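PDB 3SEE: hypothetical sugar binding protein from Bacteroides thetaiotaomicron, which is of unknown function but probably binds sugars through a galactose-binding-domain-like beta fold. Local coordinates for residues Met168-Asn173 / Val186-Asp191; Thr129-Arg134 / Ala193-Asp198. All blocks are in the same frame, centred on the assembly; numbering follows the deposited sequence. Where two conformers were deposited one is given.

Contact 1 (Met168-Asn173 / Val186-Asp191); sequences MGQVVN and VSDTDD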
loop_
_atom_site.group_PDB
_atom_site.type_symbol
_atom_site.label_atom_id
_atom_site.label_comp_id
_atom_site.label_asym_id
_atom_site.label_seq_id
_atom_site.Cartn_x
_atom_site.Cartn_y
_atom_site.Cartn_z
HETATM N N MSE A 168 4.945 -10.341 8.935
HETATM C CA MSE A 168 3.890 -9.956 9.872
HETATM C C MSE A 168 4.315 -10.174 11.329
HETATM O O MSE A 168 3.637 -9.689 12.247
HETATM C CB MSE A 168 2.584 -10.693 9.544
HETATM C CG MSE A 168 1.735 -10.048 8.471
HETATM SE SE MSE A 168 2.735 -9.502 6.888
HETATM C CE MSE A 168 1.178 -9.131 5.870
ATOM N N GLY A 169 5.404 -10.913 11.537
ATOM C CA GLY A 169 6.015 -11.028 12.833
ATOM C C GLY A 169 6.875 -9.865 13.302
ATOM O O GLY A 169 7.401 -9.905 14.433
ATOM N N GLN A 170 7.055 -8.821 12.469
ATOM C CA GLN A 170 7.770 -7.629 12.883
ATOM C C GLN A 170 7.019 -6.394 12.440
ATOM O O GLN A 170 6.426 -6.353 11.367
ATOM C CB GLN A 170 9.197 -7.599 12.324
ATOM C CG GLN A 170 10.030 -8.801 12.730
ATOM C CD GLN A 170 11.424 -8.721 12.209
ATOM O OE1 GLN A 170 11.777 -9.408 11.215
ATOM N NE2 GLN A 170 12.219 -7.914 12.845
ATOM N N VAL A 171 7.039 -5.390 13.303
ATOM C CA VAL A 171 6.428 -4.112 13.012
ATOM C C VAL A 171 7.459 -3.003 13.132
ATOM O O VAL A 171 8.454 -3.125 13.859
ATOM C CB VAL A 171 5.185 -3.821 13.890
ATOM C CG1 VAL A 171 4.012 -4.721 13.513
ATOM C CG2 VAL A 171 5.527 -3.956 15.394
ATOM N N VAL A 172 7.194 -1.917 12.423
ATOM C CA VAL A 172 7.959 -0.699 12.525
ATOM C C VAL A 172 7.001 0.453 12.898
ATOM O O VAL A 172 5.842 0.475 12.479
ATOM C CB VAL A 172 8.807 -0.506 11.231
ATOM C CG1 VAL A 172 7.957 -0.423 9.969
ATOM C CG2 VAL A 172 9.770 0.653 11.339
ATOM N N ASN A 173 7.478 1.383 13.717
ATOM C CA ASN A 173 6.664 2.427 14.297
ATOM C C ASN A 173 6.680 3.728 13.502
ATOM O O ASN A 173 6.242 4.762 13.993
ATOM C CB ASN A 173 7.080 2.681 15.758
ATOM C CG ASN A 173 8.401 3.393 15.843
ATOM O OD1 ASN A 173 9.115 3.489 14.842
ATOM N ND2 ASN A 173 8.757 3.893 17.017
ATOM N N VAL A 186 11.973 -1.029 15.301
ATOM C CA VAL A 186 11.495 -2.297 14.794
ATOM C C VAL A 186 11.309 -3.191 16.002
ATOM O O VAL A 186 12.201 -3.256 16.865
ATOM C CB VAL A 186 12.499 -2.914 13.820
ATOM C CG1 VAL A 186 12.048 -4.300 13.394
ATOM C CG2 VAL A 186 12.703 -2.009 12.582
ATOM N N SER A 187 10.193 -3.883 16.082
ATOM C CA SER A 187 9.924 -4.792 17.186
ATOM C C SER A 187 9.186 -6.035 16.717
ATOM O O SER A 187 8.534 -6.053 15.664
ATOM C CB SER A 187 9.167 -4.054 18.284
ATOM O OG SER A 187 7.920 -3.595 17.795
ATOM N N ASP A 188 9.257 -7.086 17.515
ATOM C CA ASP A 188 8.506 -8.282 17.220
ATOM C C ASP A 188 7.022 -8.031 17.514
ATOM O O ASP A 188 6.660 -7.516 18.574
ATOM C CB ASP A 188 8.967 -9.467 18.066
ATOM C CG ASP A 188 10.341 -9.975 17.698
ATOM O OD1 ASP A 188 10.890 -9.620 16.643
ATOM O OD2 ASP A 188 10.862 -10.793 18.489
ATOM N N THR A 189 6.169 -8.428 16.583
ATOM C CA THR A 189 4.731 -8.236 16.741
ATOM C C THR A 189 4.256 -9.064 17.923
ATOM O O THR A 189 4.568 -10.238 18.027
ATOM C CB THR A 189 4.002 -8.735 15.499
ATOM O OG1 THR A 189 4.664 -8.162 14.358
ATOM C CG2 THR A 189 2.532 -8.333 15.508
ATOM N N ASP A 190 3.484 -8.465 18.814
ATOM C CA ASP A 190 2.894 -9.220 19.906
ATOM C C ASP A 190 1.865 -10.188 19.338
ATOM O O ASP A 190 1.152 -9.864 18.368
ATOM C CB ASP A 190 2.234 -8.263 20.900
ATOM C CG ASP A 190 1.810 -8.957 22.186
ATOM O OD1 ASP A 190 2.659 -9.176 23.068
ATOM O OD2 ASP A 190 0.622 -9.273 22.295
ATOM N N ASP A 191 1.739 -11.367 19.957
ATOM C CA ASP A 191 0.730 -12.322 19.541
ATOM C C ASP A 191 -0.679 -11.701 19.491
ATOM O O ASP A 191 -1.497 -12.068 18.645
ATOM C CB ASP A 191 0.679 -13.499 20.532
ATOM C CG ASP A 191 1.835 -14.473 20.387
ATOM O OD1 ASP A 191 2.591 -14.418 19.400
ATOM O OD2 ASP A 191 1.948 -15.354 21.277
#
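Val171 and Ser187 face each other as an antiparallel hydrogen-bonded pair and tie the edge of a sheet with two backbone bonds: Val171 N gives its hydrogen to Ser187 O at 2.9 Å, and Ser187 N returns one to Val171 O. Both are nearly straight. Gln170 with Asp188 and Val172 with Val186 form the non-hydrogen-bonded pairs around it, where CA-H...O contacts such as Val186 CA to Val171 O (3.3 Å) fill in.

Past the strands, Thr189 takes over the bonding at the corner of the chain. Its N donates to Gly169 O at 2.9 Å, from 60° above the carbonyl plane, and its OG1 donates to Met168 O at 2.8 Å. OG1 stands anti to its own carbonyl carbon (chi1 -49°), which carries it across to Met168. A threonine suits this place because its two branches serve unlike neighbours: OG1 bonds the turning backbone, while the methyl CG2 is turned to CD1 of Leu196.

The side chains make lighter contacts. Val171 CG2 lies 3.4 Å from Ser187 OG. On the other face Val172 and Val186 are paired, and branched valines favour such extended backbone. Exposed Ser187 and Asp188 are polar, as befits an outer strand. Strand 186-188 is thus an antiparallel edge strand, ending one sheet of a galactose-binding-domain-like beta fold.

Contact 2 (Thr129-Arg134 / Ala193-Asp198); sequences TFFMRR and AAILKD
Phe131 and Ile195 meet tip to tip, and their contact dominates the buried meeting of strand 130-133 with the short, weakly bonded helix 194-197. Ile195 CD1 sits over the centre of the Phe131 ring, 3.7 Å from the centroid and only 7° off the ring normal, a CH-pi contact of textbook form. The isoleucine side chain is extended, with CG1 anti to the backbone N (chi1 -169°), and its end stands over the ring: CG1 lies above the CZ end, 3.5 Å from Phe131 CZ, while the other branch, CG2, comes to 3.7 Å from Phe131 CE1. A branched aliphatic suits this position because the longer arm, CG1 and CD1, covers the face while CG2 packs outside the CE1-CZ rim. Val171 of the neighbouring strand touches both Phe131 and Ile195 and so extends the apolar cluster.

Away from this centre the packing thins. Leu196 CD2 approaches Phe131 CE1 obliquely at 3.9 Å, and Thr129 CG2 is 4.2 Å from Ile195 CD1. Ile195 CD1 also lies 3.6 Å from Thr129 O, a van der Waals neighbour of the carbonyl. Threonine serves two roles here: its methyl turns to the isoleucine, while OG1 is hydrogen-bonded to Glu118.

The outer side of the helix is different in kind. Ala194 and Lys197 are exposed, and the charged end of lysine is readily hydrated; Asp198, just beyond the helix, forms a salt bridge with Arg84. The short helix therefore turns one side to solvent and sends Ile195 and Leu196 inward from the other. This amphipathic helical turn, which leads into strand 199-204, packs over Phe131 of strand 130-133, part of the eight-stranded sheet in a galactose-binding-domain-like beta fold.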
loop_
_atom_site.group_PDB
_atom_site.type_symbol
_atom_site.label_atom_id
_atom_site.label_comp_id
_atom_site.label_asym_id
_atom_site.label_seq_id
_atom_site.Cartn_x
_atom_site.Cartn_y
_atom_site.Cartn_z
ATOM N N THR A 129 1.753 2.315 12.814
ATOM C CA THR A 129 2.251 0.954 12.986
ATOM C C THR A 129 2.129 0.178 11.689
ATOM O O THR A 129 1.034 0.087 11.138
ATOM C CB THR A 129 1.432 0.222 14.073
ATOM O OG1 THR A 129 1.307 1.061 15.236
ATOM C CG2 THR A 129 2.052 -1.092 14.448
ATOM N N PHE A 130 3.234 -0.357 11.195
ATOM C CA PHE A 130 3.283 -1.015 9.888
ATOM C C PHE A 130 3.948 -2.383 10.023
ATOM O O PHE A 130 4.906 -2.505 10.777
ATOM C CB PHE A 130 4.128 -0.218 8.896
ATOM C CG PHE A 130 3.726 1.213 8.691
ATOM C CD1 PHE A 130 4.171 2.222 9.536
ATOM C CD2 PHE A 130 2.950 1.573 7.605
ATOM C CE1 PHE A 130 3.861 3.553 9.284
ATOM C CE2 PHE A 130 2.641 2.895 7.357
ATOM C CZ PHE A 130 3.080 3.863 8.200
ATOM N N PHE A 131 3.554 -3.355 9.208
ATOM C CA PHE A 131 4.383 -4.549 9.082
ATOM C C PHE A 131 5.694 -4.227 8.353
ATOM O O PHE A 131 5.731 -3.388 7.448
ATOM C CB PHE A 131 3.647 -5.642 8.347
ATOM C CG PHE A 131 2.461 -6.173 9.092
ATOM C CD1 PHE A 131 2.610 -6.727 10.347
ATOM C CD2 PHE A 131 1.181 -6.116 8.554
ATOM C CE1 PHE A 131 1.506 -7.227 11.032
ATOM C CE2 PHE A 131 0.081 -6.596 9.237
ATOM C CZ PHE A 131 0.246 -7.163 10.472
HETATM N N MSE A 132 6.770 -4.870 8.773
HETATM C CA MSE A 132 8.081 -4.616 8.208
HETATM C C MSE A 132 8.270 -5.336 6.886
HETATM O O MSE A 132 8.048 -6.537 6.776
HETATM C CB MSE A 132 9.142 -5.089 9.191
HETATM C CG MSE A 132 10.553 -4.606 8.811
HETATM SE SE MSE A 132 11.939 -5.445 9.889
HETATM C CE MSE A 132 12.245 -7.011 8.783
ATOM N N ARG A 133 8.766 -4.614 5.892
ATOM C CA ARG A 133 9.132 -5.306 4.682
ATOM C C ARG A 133 10.338 -6.228 5.014
ATOM O O ARG A 133 11.260 -5.888 5.758
ATOM C CB ARG A 133 9.314 -4.357 3.490
ATOM C CG ARG A 133 10.510 -3.450 3.573
ATOM C CD ARG A 133 10.570 -2.446 2.405
ATOM N NE ARG A 133 11.656 -1.548 2.688
ATOM C CZ ARG A 133 12.935 -1.813 2.461
ATOM N NH1 ARG A 133 13.310 -2.951 1.907
ATOM N NH2 ARG A 133 13.839 -0.911 2.800
ATOM N N ARG A 134 10.272 -7.440 4.516
ATOM C CA ARG A 134 11.169 -8.473 4.972
ATOM C C ARG A 134 12.633 -8.168 4.747
ATOM O O ARG A 134 13.478 -8.506 5.580
ATOM C CB ARG A 134 10.785 -9.770 4.297
ATOM C CG ARG A 134 11.233 -10.927 4.944
ATOM C CD ARG A 134 10.429 -12.151 4.563
ATOM N NE ARG A 134 11.065 -13.172 5.341
ATOM C CZ ARG A 134 11.725 -14.198 4.849
ATOM N NH1 ARG A 134 11.822 -14.382 3.544
ATOM N NH2 ARG A 134 12.211 -15.085 5.680
ATOM N N ALA A 193 -1.366 -8.412 18.975
ATOM C CA ALA A 193 -1.322 -7.082 18.423
ATOM C C ALA A 193 -2.577 -6.776 17.611
ATOM O O ALA A 193 -3.035 -7.599 16.801
ATOM C CB ALA A 193 -0.082 -6.926 17.547
ATOM N N ALA A 194 -3.055 -5.548 17.775
ATOM C CA ALA A 194 -4.206 -5.072 17.035
ATOM C C ALA A 194 -4.007 -5.155 15.524
ATOM O O ALA A 194 -4.940 -5.462 14.788
ATOM C CB ALA A 194 -4.539 -3.631 17.440
ATOM N N ILE A 195 -2.786 -4.896 15.052
ATOM C CA ILE A 195 -2.536 -4.858 13.622
ATOM C C ILE A 195 -2.862 -6.193 12.949
ATOM O O ILE A 195 -3.278 -6.233 11.803
ATOM C CB ILE A 195 -1.105 -4.384 13.309
ATOM C CG1 ILE A 195 -0.929 -4.097 11.818
ATOM C CG2 ILE A 195 -0.051 -5.355 13.867
ATOM C CD1 ILE A 195 0.433 -3.477 11.438
ATOM N N LEU A 196 -2.648 -7.312 13.656
ATOM C CA LEU A 196 -2.916 -8.611 13.074
ATOM C C LEU A 196 -4.405 -8.812 12.811
ATOM O O LEU A 196 -4.792 -9.530 11.884
ATOM C CB LEU A 196 -2.406 -9.723 13.991
ATOM C CG LEU A 196 -0.884 -9.816 14.169
ATOM C CD1 LEU A 196 -0.572 -10.753 15.335
ATOM C CD2 LEU A 196 -0.166 -10.275 12.896
ATOM N N LYS A 197 -5.261 -8.210 13.641
ATOM C CA LYS A 197 -6.706 -8.374 13.531
ATOM C C LYS A 197 -7.381 -7.347 12.643
ATOM O O LYS A 197 -8.527 -7.556 12.221
ATOM C CB LYS A 197 -7.372 -8.331 14.896
ATOM C CG LYS A 197 -6.847 -9.361 15.841
ATOM C CD LYS A 197 -7.589 -9.301 17.196
ATOM C CE LYS A 197 -6.941 -10.126 18.315
ATOM N NZ LYS A 197 -5.996 -9.392 19.263
ATOM N N ASP A 198 -6.717 -6.226 12.350
ATOM C CA ASP A 198 -7.353 -5.147 11.595
ATOM C C ASP A 198 -6.277 -4.245 11.010
ATOM O O ASP A 198 -5.686 -3.408 11.708
ATOM C CB ASP A 198 -8.307 -4.363 12.506
ATOM C CG ASP A 198 -9.164 -3.397 11.761
ATOM O OD1 ASP A 198 -9.043 -3.273 10.519
ATOM O OD2 ASP A 198 -9.997 -2.736 12.433
#

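After seven earlier strands, from 24-25 to 108-115, the chain forms strand 130-133, runs through strands 149-152 and 160-167, and turns the corner at Met168 and Gly169 into strand 170-172. A loop without helix or strand then brings it back as strand 186-188, closing the small loop of contact 1. A few residues on, helix 194-197 returns to strand 130-133, so contact 2 closes a larger loop that encloses the smaller one. The two contacts lie about 7 Å apart between centres. Strand 170-172 joins them by pairing with 130-133, through Val172 N to Phe130 O and Met132 N to Gln170 O. Together they tie the sheet's edge to the helix.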